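Long-range contacts in carbohydrate kinase, pfkB family (Enterococcus faecalis, PDB 3KTN), which probably phosphorylates a sugar acid such as 2-keto-3-deoxygluconate, as a magnesium-binding member of the ribokinase-like PfkB kinase family: residues Thr51-Leu57 against Ile75-Gly81; Phe166-Tyr170 against Tyr187-Leu191. All blocks are in the same frame, centred on the assembly; numbering follows the deposited sequence.

Contact 1: residues Thr51-Leu57 against Ile75-Gly81; sequences TALITKL and ISDQWVG
Gly81 and Thr55 meet where the edge strand 80-82 joins strand 50-57, the parallel pairing that completes a beta-alpha-beta unit running through helix 61-72. Gly81 N donates to Thr55 O at 3.0 Å, and Leu57 N donates to Gly81 O at 2.8 Å; that Gly81 bonds through N to Thr55 and through O to Leu57, the residues flanking Lys56, is the evidence for parallel pairing. A separate bridge lies nearer the start, where Ser76 N donates to Thr51 O. Between the two the register slips by one residue across the type I turn from Asp77 to Val80, and water 1 bridges the two backbones there, donating to Leu53 O and Ser76 O and accepting from Trp79 N.

Followed outward, Trp79 has CB 3.8 Å from Leu53 O; with CG anti to the carbonyl carbon (chi1 -61°), the six-membered ring is brought against the Ala52 and Ile54 side chains. Its CE3 meets Ala52 CB at 3.5 Å and Ile54 CG1 at 4.0 Å, both oblique to the ring, and CZ3 also touches Ala52 CB. Gln78 CD lies above one indole face, near the rim, and Phe126 meets the ring from outside the pair.

Toward helix 61-72, Val80 CG1 packs on Leu57 CD1 while CG2 nears Leu53 O. Lys56 NZ, bonded also to Asp120 O, donates to water 2, which in turn donates a hydrogen bond to Trp79 O at 2.8 Å.

Contact 2: residues Phe166-Tyr170 against Tyr187-Leu191; sequences FDFNY and YERIL
Tyr187 and Phe166 form the aromatic centre of this strand-to-helix contact, in a T-shaped pair whose planes stand at 78° with centroids 5.2 Å apart. The edge of Phe166 supplies the contact: CZ sits over one face of Tyr187, toward its rim, 3.7 Å from Tyr187 CE2. Phe168 completes the aromatic cluster differently. Its ring meets that of Tyr187 obliquely, planes at 47°, and Phe168 CD1 approaches the Tyr187 edge at CE2.

Aliphatic contacts add to the rings. Ile190 CG2 makes a CH-pi contact over the centre of a Phe166 face, 4.1 Å from the ring centroid. Holding CG anti to the backbone N (chi1 176°), Phe166 points its ring at the helix, with a face to this methyl and an edge to Tyr187. Leu191 reaches both phenylalanines with its branches, CD2 to Phe166 CD2 and CD1 to Phe168 CZ, each at a looser 4.4 Å.

Polar contact across the pair comes down to one hydrogen bond: Asn169 N donates to Tyr187 OH at 3.0 Å, from near the phenol plane. A sulfate, probably from the crystallisation liquor, lies about 3 Å from the Asn169 side chain (nearest atoms).

Strand 163-167, helix 177-190 and strand 196-198 form a beta-alpha-beta unit; the contact packs the helix end on the first strand and its following loop, flanked by Leu140 of helix 138-142 and Phe229 of helix 218-233.

Overall arrangement
From the N terminus, the chain runs along strand 50-57, through helix 61-72 and back to strand 80-82, where contact 1 closes its loop of 17 intervening residues at one edge of the large mixed sheet. The small four-stranded sheet gains strands 88-93 and 101-105 before the chain reaches strand 163-167; contact 2 closes a second loop, of 16 intervening residues, when the end of helix 177-190 comes back against that strand and the loop after it. The two loops therefore lie in series, neither nesting nor crossing. Contact 1 joins neighbouring strands, whereas contact 2 packs a helix on a strand. Their centres are 22 Å apart, and the shared sheet connects them.

Contact 1: residues Thr51-Leu57 against Ile75-Gly81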
loop_
_atom_site.group_PDB
_atom_site.type_symbol
_atom_site.label_atom_id
_atom_site.label_comp_id
_atom_site.label_asym_id
_atom_site.label_seq_id
_atom_site.Cartn_x
_atom_site.Cartn_y
_atom_site.Cartn_z
ATOM N N THR A 51 1.004 7.032 -33.076
ATOM C CA THR A 51 -0.180 7.734 -32.603
ATOM C C THR A 51 0.152 9.072 -31.961
ATOM O O THR A 51 1.240 9.263 -31.423
ATOM C CB THR A 51 -0.940 6.872 -31.571
ATOM O OG1 THR A 51 -0.182 6.802 -30.357
ATOM C CG2 THR A 51 -1.124 5.463 -32.099
ATOM N N ALA A 52 -0.800 9.994 -32.012
ATOM C CA ALA A 52 -0.611 11.308 -31.430
ATOM C C ALA A 52 -1.961 11.859 -30.999
ATOM O O ALA A 52 -2.949 11.750 -31.730
ATOM C CB ALA A 52 0.043 12.243 -32.442
ATOM N N LEU A 53 -2.005 12.449 -29.810
ATOM C CA LEU A 53 -3.243 13.005 -29.295
ATOM C C LEU A 53 -3.279 14.516 -29.454
ATOM O O LEU A 53 -2.326 15.209 -29.099
ATOM C CB LEU A 53 -3.409 12.651 -27.813
ATOM C CG LEU A 53 -4.674 13.167 -27.128
ATOM C CD1 LEU A 53 -5.896 12.525 -27.778
ATOM C CD2 LEU A 53 -4.630 12.831 -25.639
ATOM N N ILE A 54 -4.384 15.021 -29.991
ATOM C CA ILE A 54 -4.559 16.452 -30.164
ATOM C C ILE A 54 -5.514 16.892 -29.065
ATOM O O ILE A 54 -6.679 16.505 -29.059
ATOM C CB ILE A 54 -5.178 16.788 -31.541
ATOM C CG1 ILE A 54 -4.316 16.193 -32.654
ATOM C CG2 ILE A 54 -5.287 18.297 -31.704
ATOM C CD1 ILE A 54 -4.916 16.328 -34.046
ATOM N N THR A 55 -5.018 17.697 -28.133
ATOM C CA THR A 55 -5.833 18.160 -27.021
ATOM C C THR A 55 -5.044 19.225 -26.271
ATOM O O THR A 55 -3.983 19.648 -26.722
ATOM C CB THR A 55 -6.130 16.987 -26.051
ATOM O OG1 THR A 55 -7.116 17.379 -25.085
ATOM C CG2 THR A 55 -4.857 16.586 -25.327
ATOM N N LYS A 56 -5.565 19.655 -25.127
ATOM C CA LYS A 56 -4.882 20.642 -24.297
ATOM C C LYS A 56 -4.799 20.130 -22.864
ATOM O O LYS A 56 -5.674 19.391 -22.403
ATOM C CB LYS A 56 -5.634 21.982 -24.269
ATOM C CG LYS A 56 -5.819 22.670 -25.617
ATOM C CD LYS A 56 -4.502 23.112 -26.236
ATOM C CE LYS A 56 -4.750 23.859 -27.553
ATOM N NZ LYS A 56 -3.507 24.036 -28.351
ATOM N N LEU A 57 -3.740 20.530 -22.172
ATOM C CA LEU A 57 -3.545 20.185 -20.769
ATOM C C LEU A 57 -3.006 21.440 -20.104
ATOM O O LEU A 57 -2.237 22.187 -20.712
ATOM C CB LEU A 57 -2.557 19.021 -20.606
ATOM C CG LEU A 57 -3.129 17.633 -20.917
ATOM C CD1 LEU A 57 -2.045 16.565 -20.764
ATOM C CD2 LEU A 57 -4.282 17.349 -19.981
ATOM N N ILE A 75 2.068 7.166 -26.714
ATOM C CA ILE A 75 1.408 8.203 -27.500
ATOM C C ILE A 75 2.274 9.457 -27.544
ATOM O O ILE A 75 2.797 9.898 -26.514
ATOM C CB ILE A 75 0.042 8.606 -26.879
ATOM C CG1 ILE A 75 -0.832 7.372 -26.660
ATOM C CG2 ILE A 75 -0.691 9.573 -27.802
ATOM C CD1 ILE A 75 -2.070 7.675 -25.830
ATOM N N SER A 76 2.433 10.029 -28.734
ATOM C CA SER A 76 3.213 11.250 -28.878
ATOM C C SER A 76 2.421 12.383 -28.237
ATOM O O SER A 76 1.204 12.473 -28.408
ATOM C CB SER A 76 3.439 11.578 -30.357
ATOM O OG SER A 76 4.020 12.867 -30.492
ATOM N N ASP A 77 3.116 13.250 -27.510
ATOM C CA ASP A 77 2.482 14.379 -26.849
ATOM C C ASP A 77 2.845 15.683 -27.569
ATOM O O ASP A 77 2.629 16.769 -27.037
ATOM C CB ASP A 77 2.953 14.448 -25.388
ATOM C CG ASP A 77 4.433 14.783 -25.271
ATOM O OD1 ASP A 77 5.176 14.526 -26.240
ATOM O OD2 ASP A 77 4.860 15.293 -24.215
ATOM N N GLN A 78 3.393 15.570 -28.775
ATOM C CA GLN A 78 3.803 16.746 -29.547
ATOM C C GLN A 78 2.671 17.738 -29.797
ATOM O O GLN A 78 2.888 18.949 -29.768
ATOM C CB GLN A 78 4.403 16.317 -30.889
ATOM C CG GLN A 78 3.424 15.578 -31.797
ATOM C CD GLN A 78 4.067 15.098 -33.088
ATOM O OE1 GLN A 78 4.671 15.886 -33.823
ATOM N NE2 GLN A 78 3.935 13.805 -33.374
ATOM N N TRP A 79 1.463 17.234 -30.033
ATOM C CA TRP A 79 0.332 18.114 -30.294
ATOM C C TRP A 79 -0.562 18.388 -29.092
ATOM O O TRP A 79 -1.714 18.785 -29.248
ATOM C CB TRP A 79 -0.497 17.579 -31.468
ATOM C CG TRP A 79 0.307 17.503 -32.737
ATOM C CD1 TRP A 79 1.294 18.365 -33.131
ATOM C CD2 TRP A 79 0.204 16.516 -33.769
ATOM N NE1 TRP A 79 1.815 17.973 -34.337
ATOM C CE2 TRP A 79 1.170 16.840 -34.754
ATOM C CE3 TRP A 79 -0.602 15.386 -33.956
ATOM C CZ2 TRP A 79 1.344 16.077 -35.916
ATOM C CZ3 TRP A 79 -0.429 14.625 -35.112
ATOM C CH2 TRP A 79 0.541 14.974 -36.075
ATOM N N VAL A 80 -0.033 18.162 -27.892
ATOM C CA VAL A 80 -0.778 18.445 -26.670
ATOM C C VAL A 80 -0.332 19.844 -26.264
ATOM O O VAL A 80 0.817 20.030 -25.869
ATOM C CB VAL A 80 -0.419 17.464 -25.526
ATOM C CG1 VAL A 80 -1.147 17.868 -24.257
ATOM C CG2 VAL A 80 -0.785 16.038 -25.914
ATOM N N GLY A 81 -1.228 20.822 -26.361
ATOM C CA GLY A 81 -0.870 22.190 -26.017
ATOM C C GLY A 81 -1.214 22.564 -24.591
ATOM O O GLY A 81 -1.901 21.812 -23.898
HETATM O O HOH W 1 0.317 14.710 -29.690
HETATM O O HOH W 2 -2.415 21.485 -29.344
#

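Contact 2: residues Phe166-Tyr170 against Tyr187-Leu191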
loop_
_atom_site.group_PDB
_atom_site.type_symbol
_atom_site.label_atom_id
_atom_site.label_comp_id
_atom_site.label_asym_id
_atom_site.label_seq_id
_atom_site.Cartn_x
_atom_site.Cartn_y
_atom_site.Cartn_z
ATOM N N PHE A 166 -15.041 8.212 -36.014
ATOM C CA PHE A 166 -15.886 8.868 -35.031
ATOM C C PHE A 166 -16.624 7.852 -34.174
ATOM O O PHE A 166 -17.062 6.812 -34.671
ATOM C CB PHE A 166 -16.898 9.754 -35.764
ATOM C CG PHE A 166 -17.902 10.411 -34.864
ATOM C CD1 PHE A 166 -17.530 11.454 -34.029
ATOM C CD2 PHE A 166 -19.230 10.000 -34.872
ATOM C CE1 PHE A 166 -18.464 12.076 -33.211
ATOM C CE2 PHE A 166 -20.173 10.614 -34.056
ATOM C CZ PHE A 166 -19.791 11.656 -33.227
ATOM N N ASP A 167 -16.765 8.156 -32.888
ATOM C CA ASP A 167 -17.469 7.264 -31.982
ATOM C C ASP A 167 -18.666 7.957 -31.359
ATOM O O ASP A 167 -18.572 9.096 -30.910
ATOM C CB ASP A 167 -16.530 6.775 -30.867
ATOM C CG ASP A 167 -16.132 7.886 -29.902
ATOM O OD1 ASP A 167 -16.591 7.866 -28.741
ATOM O OD2 ASP A 167 -15.370 8.788 -30.303
ATOM N N PHE A 168 -19.798 7.265 -31.359
ATOM C CA PHE A 168 -21.007 7.786 -30.745
ATOM C C PHE A 168 -20.731 7.712 -29.243
ATOM O O PHE A 168 -20.303 6.671 -28.740
ATOM C CB PHE A 168 -22.208 6.886 -31.076
ATOM C CG PHE A 168 -22.838 7.155 -32.418
ATOM C CD1 PHE A 168 -23.983 7.940 -32.515
ATOM C CD2 PHE A 168 -22.304 6.608 -33.579
ATOM C CE1 PHE A 168 -24.590 8.175 -33.755
ATOM C CE2 PHE A 168 -22.902 6.836 -34.822
ATOM C CZ PHE A 168 -24.044 7.618 -34.909
ATOM N N ASN A 169 -20.952 8.806 -28.527
ATOM C CA ASN A 169 -20.730 8.799 -27.088
ATOM C C ASN A 169 -22.039 9.202 -26.431
ATOM O O ASN A 169 -22.068 10.049 -25.547
ATOM C CB ASN A 169 -19.630 9.786 -26.697
ATOM C CG ASN A 169 -19.071 9.512 -25.311
ATOM O OD1 ASN A 169 -18.770 10.432 -24.552
ATOM N ND2 ASN A 169 -18.919 8.235 -24.980
ATOM N N TYR A 170 -23.122 8.585 -26.887
ATOM C CA TYR A 170 -24.455 8.870 -26.374
ATOM C C TYR A 170 -24.854 7.927 -25.252
ATOM O O TYR A 170 -24.939 6.717 -25.446
ATOM C CB TYR A 170 -25.486 8.771 -27.504
ATOM C CG TYR A 170 -26.924 8.764 -27.025
ATOM C CD1 TYR A 170 -27.456 9.849 -26.324
ATOM C CD2 TYR A 170 -27.754 7.668 -27.271
ATOM C CE1 TYR A 170 -28.780 9.843 -25.882
ATOM C CE2 TYR A 170 -29.081 7.652 -26.833
ATOM C CZ TYR A 170 -29.585 8.742 -26.140
ATOM O OH TYR A 170 -30.890 8.731 -25.707
ATOM N N TYR A 187 -24.429 15.538 -34.257
ATOM C CA TYR A 187 -23.933 14.329 -34.899
ATOM C C TYR A 187 -24.239 14.373 -36.397
ATOM O O TYR A 187 -23.409 13.985 -37.228
ATOM C CB TYR A 187 -24.575 13.092 -34.258
ATOM C CG TYR A 187 -23.914 12.646 -32.963
ATOM C CD1 TYR A 187 -23.604 13.561 -31.956
ATOM C CD2 TYR A 187 -23.606 11.305 -32.745
ATOM C CE1 TYR A 187 -23.001 13.148 -30.763
ATOM C CE2 TYR A 187 -23.003 10.882 -31.556
ATOM C CZ TYR A 187 -22.705 11.808 -30.571
ATOM O OH TYR A 187 -22.114 11.389 -29.398
ATOM N N GLU A 188 -25.428 14.860 -36.746
ATOM C CA GLU A 188 -25.817 14.944 -38.150
ATOM C C GLU A 188 -24.867 15.865 -38.904
ATOM O O GLU A 188 -24.630 15.685 -40.094
ATOM C CB GLU A 188 -27.266 15.433 -38.272
ATOM C CG GLU A 188 -28.248 14.498 -37.580
ATOM C CD GLU A 188 -29.702 14.893 -37.759
ATOM O OE1 GLU A 188 -30.012 16.104 -37.694
ATOM O OE2 GLU A 188 -30.540 13.982 -37.944
ATOM N N ARG A 189 -24.292 16.831 -38.194
ATOM C CA ARG A 189 -23.362 17.769 -38.809
ATOM C C ARG A 189 -21.994 17.164 -39.107
ATOM O O ARG A 189 -21.370 17.503 -40.114
ATOM C CB ARG A 189 -23.191 19.000 -37.917
ATOM C CG ARG A 189 -24.474 19.782 -37.704
ATOM C CD ARG A 189 -24.281 20.912 -36.711
ATOM N NE ARG A 189 -23.297 21.888 -37.168
ATOM C CZ ARG A 189 -22.963 22.975 -36.480
ATOM N NH1 ARG A 189 -23.538 23.220 -35.307
ATOM N NH2 ARG A 189 -22.062 23.821 -36.962
ATOM N N ILE A 190 -21.523 16.261 -38.248
ATOM C CA ILE A 190 -20.204 15.662 -38.465
ATOM C C ILE A 190 -20.236 14.370 -39.271
ATOM O O ILE A 190 -19.297 14.074 -40.010
ATOM C CB ILE A 190 -19.472 15.379 -37.121
ATOM C CG1 ILE A 190 -17.988 15.101 -37.386
ATOM C CG2 ILE A 190 -20.101 14.175 -36.424
ATOM C CD1 ILE A 190 -17.142 14.949 -36.124
ATOM N N LEU A 191 -21.313 13.606 -39.137
ATOM C CA LEU A 191 -21.437 12.340 -39.853
ATOM C C LEU A 191 -21.127 12.387 -41.350
ATOM O O LEU A 191 -20.562 11.439 -41.896
ATOM C CB LEU A 191 -22.829 11.749 -39.614
ATOM C CG LEU A 191 -22.960 11.102 -38.227
ATOM C CD1 LEU A 191 -24.414 10.799 -37.896
ATOM C CD2 LEU A 191 -22.122 9.832 -38.210
#